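PDB 3BGK: ADP-dependent (S)-NAD(P)H-hydrate dehydratase from Streptococcus mutans, which probably catalyses the ADP-dependent dehydration of (6S)-NAD(P)HX, a hydrated and damaged form of NAD(P)H, restoring NAD(P)H and releasing AMP and phosphate. Local coordinates for residues A78-N83 and A300-V305; A254-G259 and V276-Y281; G65-Y70 and D139-T144; G72-A77 and V91-D96. All blocks are in the same frame, centred on the assembly; numbering follows the deposited sequence.

Contact 1: A78-N83 and A300-V305; sequences ALACVN and AEITRV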
loop_
_atom_site.group_PDB
_atom_site.type_symbol
_atom_site.label_atom_id
_atom_site.label_comp_id
_atom_site.label_asym_id
_atom_site.label_seq_id
_atom_site.Cartn_x
_atom_site.Cartn_y
_atom_site.Cartn_z
ATOM N N ALA A 78 13.085 -5.554 6.781
ATOM C CA ALA A 78 13.479 -4.824 5.577
ATOM C C ALA A 78 13.211 -3.325 5.714
ATOM O O ALA A 78 14.105 -2.511 5.485
ATOM C CB ALA A 78 12.781 -5.383 4.356
ATOM N N LEU A 79 11.981 -2.977 6.096
ATOM C CA LEU A 79 11.591 -1.588 6.336
ATOM C C LEU A 79 12.540 -0.884 7.296
ATOM O O LEU A 79 12.963 0.239 7.034
ATOM C CB LEU A 79 10.153 -1.502 6.861
ATOM C CG LEU A 79 9.005 -1.523 5.843
ATOM C CD1 LEU A 79 7.660 -1.617 6.559
ATOM C CD2 LEU A 79 9.036 -0.300 4.929
ATOM N N ALA A 80 12.881 -1.548 8.398
ATOM C CA ALA A 80 13.794 -0.969 9.372
ATOM C C ALA A 80 15.198 -0.792 8.799
ATOM O O ALA A 80 15.845 0.234 9.026
ATOM C CB ALA A 80 13.837 -1.811 10.630
ATOM N N CYS A 81 15.651 -1.787 8.042
ATOM C CA CYS A 81 17.008 -1.791 7.510
ATOM C C CYS A 81 17.236 -0.675 6.502
ATOM O O CYS A 81 18.275 -0.014 6.536
ATOM C CB CYS A 81 17.341 -3.144 6.879
ATOM S SG CYS A 81 19.087 -3.314 6.465
ATOM N N VAL A 82 16.263 -0.469 5.612
ATOM C CA VAL A 82 16.352 0.581 4.591
ATOM C C VAL A 82 16.286 1.943 5.262
ATOM O O VAL A 82 17.090 2.836 4.973
ATOM C CB VAL A 82 15.244 0.454 3.510
ATOM C CG1 VAL A 82 15.341 1.586 2.496
ATOM C CG2 VAL A 82 15.357 -0.869 2.786
ATOM N N ASN A 83 15.339 2.089 6.182
ATOM C CA ASN A 83 15.129 3.364 6.839
ATOM C C ASN A 83 16.293 3.768 7.737
ATOM O O ASN A 83 16.518 4.955 7.953
ATOM C CB ASN A 83 13.789 3.373 7.579
ATOM C CG ASN A 83 12.603 3.456 6.626
ATOM O OD1 ASN A 83 12.520 4.371 5.806
ATOM N ND2 ASN A 83 11.681 2.506 6.731
ATOM N N ALA A 300 9.184 4.295 10.189
ATOM C CA ALA A 300 8.876 5.533 9.482
ATOM C C ALA A 300 9.614 6.745 10.063
ATOM O O ALA A 300 9.901 7.712 9.337
ATOM C CB ALA A 300 7.366 5.773 9.485
ATOM N N GLU A 301 9.929 6.674 11.359
ATOM C CA GLU A 301 10.553 7.781 12.097
ATOM C C GLU A 301 12.074 7.753 12.118
ATOM O O GLU A 301 12.703 8.765 12.432
ATOM C CB GLU A 301 10.036 7.815 13.539
ATOM C CG GLU A 301 8.528 8.056 13.665
ATOM C CD GLU A 301 8.089 9.372 13.048
ATOM O OE1 GLU A 301 8.773 10.403 13.256
ATOM O OE2 GLU A 301 7.060 9.375 12.343
ATOM N N ILE A 302 12.657 6.606 11.761
ATOM C CA ILE A 302 14.100 6.358 11.893
ATOM C C ILE A 302 15.024 7.463 11.355
ATOM O O ILE A 302 15.809 8.005 12.133
ATOM C CB ILE A 302 14.516 4.950 11.349
ATOM C CG1 ILE A 302 13.913 3.838 12.213
ATOM C CG2 ILE A 302 16.039 4.805 11.325
ATOM C CD1 ILE A 302 14.060 2.444 11.646
ATOM N N THR A 303 14.950 7.804 10.066
ATOM C CA THR A 303 15.891 8.811 9.534
ATOM C C THR A 303 15.760 10.203 10.118
ATOM O O THR A 303 16.762 10.886 10.285
ATOM C CB THR A 303 15.919 8.962 7.994
ATOM O OG1 THR A 303 14.612 8.781 7.438
ATOM C CG2 THR A 303 16.889 7.997 7.409
ATOM N N ARG A 304 14.535 10.632 10.410
ATOM C CA ARG A 304 14.341 11.938 11.039
ATOM C C ARG A 304 15.101 11.999 12.365
ATOM O O ARG A 304 15.714 13.017 12.688
ATOM C CB ARG A 304 12.856 12.251 11.245
ATOM C CG ARG A 304 12.606 13.625 11.850
ATOM C CD ARG A 304 11.130 13.874 12.165
ATOM N NE ARG A 304 10.528 12.837 13.009
ATOM C CZ ARG A 304 10.740 12.705 14.320
ATOM N NH1 ARG A 304 11.565 13.529 14.963
ATOM N NH2 ARG A 304 10.132 11.731 14.990
ATOM N N VAL A 305 15.079 10.897 13.109
ATOM C CA VAL A 305 15.716 10.840 14.423
ATOM C C VAL A 305 17.226 10.612 14.306
ATOM O O VAL A 305 17.997 11.212 15.052
ATOM C CB VAL A 305 15.057 9.784 15.338
ATOM C CG1 VAL A 305 15.743 9.740 16.694
ATOM C CG2 VAL A 305 13.566 10.084 15.510
#

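Contact 2: A254-G259 and V276-Y281; sequences AGMIAG and VFLHSY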
loop_
_atom_site.group_PDB
_atom_site.type_symbol
_atom_site.label_atom_id
_atom_site.label_comp_id
_atom_site.label_asym_id
_atom_site.label_seq_id
_atom_site.Cartn_x
_atom_site.Cartn_y
_atom_site.Cartn_z
ATOM N N ALA A 254 15.908 -6.213 14.644
ATOM C CA ALA A 254 16.836 -6.962 13.802
ATOM C C ALA A 254 17.221 -6.178 12.542
ATOM O O ALA A 254 18.390 -6.143 12.158
ATOM C CB ALA A 254 16.226 -8.299 13.424
ATOM N N GLY A 255 16.226 -5.548 11.916
ATOM C CA GLY A 255 16.445 -4.720 10.735
ATOM C C GLY A 255 17.305 -3.505 11.033
ATOM O O GLY A 255 18.210 -3.179 10.270
HETATM N N MSE A 256 17.035 -2.843 12.151
HETATM C CA MSE A 256 17.823 -1.682 12.554
HETATM C C MSE A 256 19.284 -2.012 12.842
HETATM O O MSE A 256 20.175 -1.334 12.323
HETATM C CB MSE A 256 17.191 -0.980 13.747
HETATM C CG MSE A 256 15.935 -0.236 13.380
HETATM SE SE MSE A 256 15.201 0.731 14.881
HETATM C CE MSE A 256 16.649 2.018 15.146
ATOM N N ILE A 257 19.526 -3.049 13.645
ATOM C CA ILE A 257 20.890 -3.523 13.898
ATOM C C ILE A 257 21.644 -3.815 12.595
ATOM O O ILE A 257 22.819 -3.456 12.461
ATOM C CB ILE A 257 20.927 -4.772 14.825
ATOM C CG1 ILE A 257 20.360 -4.434 16.205
ATOM C CG2 ILE A 257 22.366 -5.314 14.951
ATOM C CD1 ILE A 257 19.912 -5.650 16.995
ATOM N N ALA A 258 20.962 -4.454 11.642
ATOM C CA ALA A 258 21.550 -4.755 10.340
ATOM C C ALA A 258 21.941 -3.492 9.575
ATOM O O ALA A 258 22.990 -3.458 8.930
ATOM C CB ALA A 258 20.611 -5.620 9.508
ATOM N N GLY A 259 21.099 -2.463 9.650
ATOM C CA GLY A 259 21.339 -1.215 8.942
ATOM C C GLY A 259 22.485 -0.431 9.560
ATOM O O GLY A 259 23.283 0.201 8.842
ATOM N N VAL A 276 20.152 -0.700 19.121
ATOM C CA VAL A 276 19.237 -1.140 20.169
ATOM C C VAL A 276 18.668 0.039 20.957
ATOM O O VAL A 276 17.470 0.055 21.262
ATOM C CB VAL A 276 19.896 -2.170 21.116
ATOM C CG1 VAL A 276 18.958 -2.549 22.274
ATOM C CG2 VAL A 276 20.292 -3.413 20.340
ATOM N N PHE A 277 19.506 1.027 21.270
ATOM C CA PHE A 277 19.030 2.203 22.001
ATOM C C PHE A 277 17.997 2.983 21.195
ATOM O O PHE A 277 16.936 3.333 21.714
ATOM C CB PHE A 277 20.174 3.140 22.417
ATOM C CG PHE A 277 19.697 4.481 22.945
ATOM C CD1 PHE A 277 19.292 4.622 24.272
ATOM C CD2 PHE A 277 19.626 5.594 22.107
ATOM C CE1 PHE A 277 18.837 5.849 24.754
ATOM C CE2 PHE A 277 19.170 6.822 22.584
ATOM C CZ PHE A 277 18.775 6.947 23.909
ATOM N N LEU A 278 18.316 3.260 19.933
ATOM C CA LEU A 278 17.476 4.110 19.101
ATOM C C LEU A 278 16.086 3.522 18.850
ATOM O O LEU A 278 15.089 4.234 18.865
ATOM C CB LEU A 278 18.187 4.436 17.783
ATOM C CG LEU A 278 17.666 5.678 17.062
ATOM C CD1 LEU A 278 17.830 6.911 17.927
ATOM C CD2 LEU A 278 18.399 5.837 15.760
ATOM N N HIS A 279 16.046 2.220 18.618
ATOM C CA HIS A 279 14.813 1.452 18.504
ATOM C C HIS A 279 13.839 1.806 19.644
ATOM O O HIS A 279 12.718 2.269 19.386
ATOM C CB HIS A 279 15.193 -0.034 18.487
ATOM C CG HIS A 279 14.039 -0.982 18.561
ATOM N ND1 HIS A 279 13.565 -1.485 19.756
ATOM C CD2 HIS A 279 13.296 -1.562 17.590
ATOM C CE1 HIS A 279 12.567 -2.316 19.516
ATOM N NE2 HIS A 279 12.392 -2.387 18.209
ATOM N N SER A 280 14.279 1.629 20.892
ATOM C CA SER A 280 13.449 1.941 22.072
ATOM C C SER A 280 13.253 3.437 22.312
ATOM O O SER A 280 12.189 3.864 22.783
ATOM C CB SER A 280 14.007 1.279 23.336
ATOM O OG SER A 280 13.639 -0.089 23.392
ATOM N N TYR A 281 14.280 4.225 22.001
ATOM C CA TYR A 281 14.211 5.678 22.132
ATOM C C TYR A 281 13.111 6.260 21.253
ATOM O O TYR A 281 12.375 7.145 21.690
ATOM C CB TYR A 281 15.564 6.305 21.792
ATOM C CG TYR A 281 15.577 7.812 21.716
ATOM C CD1 TYR A 281 15.772 8.584 22.855
ATOM C CD2 TYR A 281 15.422 8.466 20.498
ATOM C CE1 TYR A 281 15.793 9.975 22.787
ATOM C CE2 TYR A 281 15.440 9.844 20.419
ATOM C CZ TYR A 281 15.629 10.594 21.567
ATOM O OH TYR A 281 15.657 11.973 21.487
#

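Contact 3: G65-Y70 and D139-T144; sequences GGNYPY and DLAQTT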
loop_
_atom_site.group_PDB
_atom_site.type_symbol
_atom_site.label_atom_id
_atom_site.label_comp_id
_atom_site.label_asym_id
_atom_site.label_seq_id
_atom_site.Cartn_x
_atom_site.Cartn_y
_atom_site.Cartn_z
ATOM N N GLY A 65 14.524 -14.583 5.125
ATOM C CA GLY A 65 13.421 -14.907 6.016
ATOM C C GLY A 65 12.087 -14.671 5.335
ATOM O O GLY A 65 12.002 -14.659 4.113
ATOM N N GLY A 66 11.036 -14.482 6.129
ATOM C CA GLY A 66 9.709 -14.247 5.574
ATOM C C GLY A 66 9.210 -15.475 4.853
ATOM O O GLY A 66 8.440 -15.382 3.892
ATOM N N ASN A 67 9.682 -16.631 5.315
ATOM C CA ASN A 67 9.193 -17.911 4.853
ATOM C C ASN A 67 7.745 -18.035 5.295
ATOM O O ASN A 67 7.391 -17.609 6.403
ATOM C CB ASN A 67 10.031 -19.036 5.452
ATOM C CG ASN A 67 9.761 -20.390 4.813
ATOM O OD1 ASN A 67 9.037 -20.501 3.817
ATOM N ND2 ASN A 67 10.355 -21.433 5.386
ATOM N N TYR A 68 6.916 -18.585 4.410
ATOM C CA TYR A 68 5.506 -18.827 4.697
ATOM C C TYR A 68 5.328 -19.578 6.025
ATOM O O TYR A 68 6.019 -20.572 6.274
ATOM C CB TYR A 68 4.851 -19.616 3.550
ATOM C CG TYR A 68 3.371 -19.853 3.758
ATOM C CD1 TYR A 68 2.912 -21.026 4.355
ATOM C CD2 TYR A 68 2.435 -18.894 3.380
ATOM C CE1 TYR A 68 1.549 -21.239 4.563
ATOM C CE2 TYR A 68 1.078 -19.090 3.584
ATOM C CZ TYR A 68 0.640 -20.262 4.172
ATOM O OH TYR A 68 -0.705 -20.459 4.365
ATOM N N PRO A 69 4.399 -19.111 6.879
ATOM C CA PRO A 69 3.549 -17.937 6.701
ATOM C C PRO A 69 4.027 -16.649 7.404
ATOM O O PRO A 69 3.226 -15.738 7.635
ATOM C CB PRO A 69 2.220 -18.411 7.300
ATOM C CG PRO A 69 2.608 -19.471 8.335
ATOM C CD PRO A 69 4.065 -19.817 8.127
ATOM N N TYR A 70 5.320 -16.552 7.706
ATOM C CA TYR A 70 5.849 -15.399 8.457
ATOM C C TYR A 70 6.456 -14.287 7.581
ATOM O O TYR A 70 7.499 -13.701 7.915
ATOM C CB TYR A 70 6.828 -15.879 9.537
ATOM C CG TYR A 70 6.312 -17.086 10.293
ATOM C CD1 TYR A 70 6.841 -18.355 10.062
ATOM C CD2 TYR A 70 5.271 -16.962 11.211
ATOM C CE1 TYR A 70 6.355 -19.472 10.743
ATOM C CE2 TYR A 70 4.773 -18.071 11.888
ATOM C CZ TYR A 70 5.317 -19.321 11.649
ATOM O OH TYR A 70 4.830 -20.413 12.328
ATOM N N ASP A 139 11.682 -27.739 6.130
ATOM C CA ASP A 139 12.791 -28.224 5.305
ATOM C C ASP A 139 13.472 -27.125 4.484
ATOM O O ASP A 139 14.698 -27.100 4.383
ATOM C CB ASP A 139 12.345 -29.393 4.420
ATOM C CG ASP A 139 12.337 -30.723 5.169
ATOM O OD1 ASP A 139 13.161 -30.892 6.100
ATOM O OD2 ASP A 139 11.509 -31.602 4.823
ATOM N N LEU A 140 12.677 -26.217 3.922
ATOM C CA LEU A 140 13.217 -25.086 3.159
ATOM C C LEU A 140 14.124 -24.180 4.006
ATOM O O LEU A 140 15.131 -23.674 3.513
ATOM C CB LEU A 140 12.090 -24.271 2.500
ATOM C CG LEU A 140 12.470 -23.001 1.720
ATOM C CD1 LEU A 140 13.452 -23.295 0.580
ATOM C CD2 LEU A 140 11.231 -22.276 1.203
ATOM N N ALA A 141 13.759 -23.992 5.273
ATOM C CA ALA A 141 14.543 -23.183 6.208
ATOM C C ALA A 141 15.910 -23.809 6.515
ATOM O O ALA A 141 16.927 -23.111 6.526
ATOM C CB ALA A 141 13.756 -22.950 7.488
ATOM N N GLN A 142 15.925 -25.120 6.758
ATOM C CA GLN A 142 17.170 -25.854 7.029
ATOM C C GLN A 142 18.104 -25.952 5.821
ATOM O O GLN A 142 19.324 -25.873 5.975
ATOM C CB GLN A 142 16.884 -27.254 7.586
ATOM C CG GLN A 142 17.338 -27.448 9.035
ATOM C CD GLN A 142 18.861 -27.373 9.203
ATOM O OE1 GLN A 142 19.368 -26.645 10.058
ATOM N NE2 GLN A 142 19.590 -28.129 8.386
ATOM N N THR A 143 17.525 -26.141 4.634
ATOM C CA THR A 143 18.285 -26.160 3.382
ATOM C C THR A 143 18.967 -24.804 3.203
ATOM O O THR A 143 20.172 -24.731 2.939
ATOM C CB THR A 143 17.374 -26.497 2.166
ATOM O OG1 THR A 143 16.915 -27.850 2.273
ATOM C CG2 THR A 143 18.118 -26.335 0.841
ATOM N N THR A 144 18.185 -23.742 3.390
ATOM C CA THR A 144 18.658 -22.369 3.300
ATOM C C THR A 144 19.687 -22.023 4.361
ATOM O O THR A 144 20.711 -21.410 4.045
ATOM C CB THR A 144 17.505 -21.379 3.423
ATOM O OG1 THR A 144 16.501 -21.711 2.459
ATOM C CG2 THR A 144 17.995 -19.959 3.189
#

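Contact 4: G72-A77 and V91-D96; sequences GAIIMA and VATHKD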
loop_
_atom_site.group_PDB
_atom_site.type_symbol
_atom_site.label_atom_id
_atom_site.label_comp_id
_atom_site.label_asym_id
_atom_site.label_seq_id
_atom_site.Cartn_x
_atom_site.Cartn_y
_atom_site.Cartn_z
ATOM N N GLY A 72 5.392 -11.091 6.879
ATOM C CA GLY A 72 5.426 -9.750 7.481
ATOM C C GLY A 72 6.699 -9.434 8.257
ATOM O O GLY A 72 7.169 -8.289 8.262
ATOM N N ALA A 73 7.255 -10.456 8.907
ATOM C CA ALA A 73 8.490 -10.338 9.684
ATOM C C ALA A 73 9.671 -9.829 8.857
ATOM O O ALA A 73 10.419 -8.958 9.307
ATOM C CB ALA A 73 8.834 -11.674 10.339
ATOM N N ILE A 74 9.838 -10.369 7.650
ATOM C CA ILE A 74 10.945 -9.956 6.792
ATOM C C ILE A 74 10.667 -8.584 6.172
ATOM O O ILE A 74 11.602 -7.840 5.884
ATOM C CB ILE A 74 11.301 -11.012 5.723
ATOM C CG1 ILE A 74 12.788 -10.934 5.345
ATOM C CG2 ILE A 74 10.418 -10.870 4.475
ATOM C CD1 ILE A 74 13.773 -11.282 6.462
ATOM N N ILE A 75 9.386 -8.259 5.985
ATOM C CA ILE A 75 8.970 -6.946 5.510
ATOM C C ILE A 75 9.277 -5.884 6.562
ATOM O O ILE A 75 9.650 -4.758 6.222
ATOM C CB ILE A 75 7.458 -6.896 5.150
ATOM C CG1 ILE A 75 7.145 -7.839 3.982
ATOM C CG2 ILE A 75 7.032 -5.473 4.809
ATOM C CD1 ILE A 75 5.647 -8.020 3.690
HETATM N N MSE A 76 9.131 -6.240 7.835
HETATM C CA MSE A 76 9.353 -5.280 8.917
HETATM C C MSE A 76 10.827 -5.087 9.220
HETATM O O MSE A 76 11.257 -3.984 9.555
HETATM C CB MSE A 76 8.572 -5.671 10.165
HETATM C CG MSE A 76 7.099 -5.350 10.044
HETATM SE SE MSE A 76 6.060 -5.886 11.591
HETATM C CE MSE A 76 6.284 -7.829 11.539
ATOM N N ALA A 77 11.606 -6.156 9.083
ATOM C CA ALA A 77 13.055 -6.046 9.174
ATOM C C ALA A 77 13.603 -5.264 7.974
ATOM O O ALA A 77 14.465 -4.399 8.134
ATOM C CB ALA A 77 13.686 -7.418 9.270
ATOM N N VAL A 91 16.457 -8.894 -0.225
ATOM C CA VAL A 91 15.662 -9.818 0.573
ATOM C C VAL A 91 15.500 -11.166 -0.135
ATOM O O VAL A 91 15.058 -11.224 -1.289
ATOM C CB VAL A 91 14.264 -9.233 0.887
ATOM C CG1 VAL A 91 13.550 -10.087 1.929
ATOM C CG2 VAL A 91 14.366 -7.785 1.365
ATOM N N ALA A 92 15.879 -12.235 0.559
ATOM C CA ALA A 92 15.603 -13.596 0.122
ATOM C C ALA A 92 14.392 -14.092 0.906
ATOM O O ALA A 92 14.465 -14.314 2.121
ATOM C CB ALA A 92 16.809 -14.496 0.366
ATOM N N THR A 93 13.274 -14.263 0.216
ATOM C CA THR A 93 12.019 -14.502 0.901
ATOM C C THR A 93 11.130 -15.463 0.113
ATOM O O THR A 93 11.516 -15.944 -0.961
ATOM C CB THR A 93 11.302 -13.151 1.244
ATOM O OG1 THR A 93 10.115 -13.403 1.997
ATOM C CG2 THR A 93 10.945 -12.355 -0.010
ATOM N N HIS A 94 9.955 -15.768 0.654
ATOM C CA HIS A 94 9.033 -16.633 -0.055
ATOM C C HIS A 94 8.481 -15.932 -1.300
ATOM O O HIS A 94 8.015 -14.794 -1.238
ATOM C CB HIS A 94 7.905 -17.116 0.865
ATOM C CG HIS A 94 6.997 -18.121 0.227
ATOM N ND1 HIS A 94 7.333 -19.453 0.095
ATOM C CD2 HIS A 94 5.768 -17.988 -0.325
ATOM C CE1 HIS A 94 6.349 -20.098 -0.508
ATOM N NE2 HIS A 94 5.388 -19.233 -0.774
ATOM N N LYS A 95 8.577 -16.632 -2.427
ATOM C CA LYS A 95 7.952 -16.269 -3.700
ATOM C C LYS A 95 6.650 -15.458 -3.549
ATOM O O LYS A 95 6.525 -14.374 -4.125
ATOM C CB LYS A 95 7.726 -17.569 -4.493
ATOM C CG LYS A 95 6.809 -17.514 -5.708
ATOM C CD LYS A 95 6.358 -18.936 -6.079
ATOM N N ASP A 96 5.699 -15.974 -2.765
ATOM C CA ASP A 96 4.369 -15.345 -2.588
ATOM C C ASP A 96 4.343 -14.142 -1.624
ATOM O O ASP A 96 3.279 -13.620 -1.304
ATOM C CB ASP A 96 3.335 -16.390 -2.128
ATOM C CG ASP A 96 3.269 -17.616 -3.048
ATOM O OD1 ASP A 96 2.687 -18.640 -2.623
ATOM O OD2 ASP A 96 3.791 -17.564 -4.186
#

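Contact 1: A78-N83 and A300-V305
I302 meets N83 and A80 where helices 71-83 and 295-310 run nearly parallel: the local axes approach to 8.7 Å and cross at -17°. The contact is entirely van der Waals in character. I302 divides its two branches between successive turns of the facing helix. With CG1 anti to its own carbonyl carbon (chi1 -66°), CD1 extends to A80, where I302 CD1 lies 3.9 Å from A80 O and 4.4 Å from A80 CB. The other branch turns to the helix end, placing I302 CG2 3.4 Å from N83 O. T303 adds its methyl there, T303 CG2 also approaching N83 O.

Polar groups find partners on their own side instead. N83 ND2 makes a weak, bent bond to L79 O (2.6 Å, 120° at the hydrogen), while A80 O accepts a bond from OG of S84, the residue just after the helix. On helix 295-310, R304 NH2 forms a salt bridge with E301 OE1, met on the carboxylate's anti side.

Around the pair, A80 also leans on T252 of helix 249-263, V305 packs on Y281 of helix 268-287, and L294 and V292 of a neighbouring subunit pack on N83 and T303 respectively.

Contact 2: A254-G259 and V276-Y281
M256 and H279 carry this contact, their side chains crossing at about a right angle. M256 is present as selenomethionine, and its selenium comes to the edge of the imidazole: M256 SE lies 5.0 Å from the centroid of the H279 ring and 86° off the ring normal, which places it almost in the ring plane and excludes a stack over the face. Its nearer neighbours are at the root of the histidine, with M256 SE 3.7 Å from H279 CB. A bend at the end of the M256 chain (chi3 65°) then turns the terminal methyl along the backbone of the facing helix. There M256 CE sits 3.5 Å from H279 N and 3.9 Å from L278 CB.

The two helices are consecutive in the chain, joined by a short loop, on one face of the three-layer alpha/beta/alpha sandwich of the ribokinase-like superfamily. Their local axes run 9.5 Å apart at closest approach, at 135° between chain directions, so the pairing is obliquely antiparallel.

The second apolar meeting has a different geometry. I257 and V276 lie side by side and point the same way, and I257 CD1 reaches V276 CG2 at 4.0 Å. V276 lies close to T226, a predicted AMP-binding residue.

The buried imidazole is fixed from the far end: H279 NE2 is hydrogen-bonded to M249 O, at the start of helix 249-263, next to G250, predicted to bind AMP, and D251, predicted to bind (6S)-NADPHX. L253 also touches H279, while F260 and M306 pack on L278.

Contact 3: G65-Y70 and D139-T144
A small side-chain contact, with N67 reaching L140 and A141, joins the loop after strand 60-64 to the first turns of helix 139-151. It buries just 97 Å² over both segments, and its separations are those of van der Waals packing. N67 OD1 lies 3.8 Å from L140 CD2, the two side chains meeting at a slant. The other amide branch is aimed past A141, with N67 ND2 4.3 Å from A141 CB. Having CG anti to the backbone N (chi1 -169°) carries the N67 amide off its own loop toward the helix; N67 ND2 donates a hydrogen bond to L135 O, in the connection that precedes helix 139-151. That bond fixes the amide's rotation and leaves OD1 facing the leucine.

Each segment has its own internal brace. The loop folds into a turn around the cis peptide before P69, closed by Y70 N bonding N67 O at 2.7 Å. In the helix, L140 O is gripped twice by T144: the backbone N and OG1 approach from opposite faces of the carbonyl plane, with T144 OG1 at 2.6 Å from L140 O. A141 N, in the first turn, bonds D138 OD2.

The N67 side chain is about 6 Å from G134, predicted to bind (6S)-NADPHX, in the connection from strand 128-131 to helix 139-151. Beyond the contact, Y68 OH bonds E115 OE1 and D112 N of a neighbouring subunit. L140 packs on V114 of the same chain, after strand 109-112.

Contact 4: G72-A77 and V91-D96
With chi1 at -151°, I74 turns CG1 anti to its backbone N and presents both branches to V91 and T93. V91 likewise has CG1 anti to its own N (chi1 -169°), and the two side chains slide past each other in opposite directions, bringing I74 CG1 to 3.6 Å from V91 CG1. The second branch, I74 CG2, crosses the threonine side chain at a slant, 3.6 Å from T93 OG1 and 4.1 Å from T93 CB. V91 and T93, two residues apart on the strand, both point at the helix, whereas A92 between them points away.

This is the helix-to-strand packing of a beta-alpha-beta crossover: strand 60-64, helix 71-83 and strand 88-93, the two strands adjacent and parallel. L63 of the first strand also touches I74, so the isoleucine spans both strands of the unit.

The T93 hydroxyl, though packed against a methyl, is not short of polar partners: T93 OG1 is hydrogen-bonded with N97 ND2 and G65 O, with a weak further bond to G66 O. Preceding I74 is A73, predicted to bind (6S)-NADPHX. I75 points away from the strand, and its side chain touches A100 and L101 of helix 98-104 and P106 of a neighbouring subunit.

In the fold
Contacts 1 and 4 use successive parts of helix 71-83, and their centres are 16 Å apart. Contact 1 joins contact 2, 9 Å away centre to centre, through I302 CD1, 3.7 Å from M256 CG, and through V305 CG1, 3.7 Å from L278 CD1. Contacts 3 and 4, centres 10 Å apart, meet at the end of strand 60-64, where G65 N and A92 O, at 3.0 Å, probably form a hydrogen bond. Contacts 2 and 3 do not touch, their nearest atoms being about 10 Å apart. The predicted substrate residues A73, G134 and D251 lie among them: the I74 side chain is about 6 Å from that of G134 and 7 Å from that of D251, and the A80 side chain is about 8 Å from that of D251.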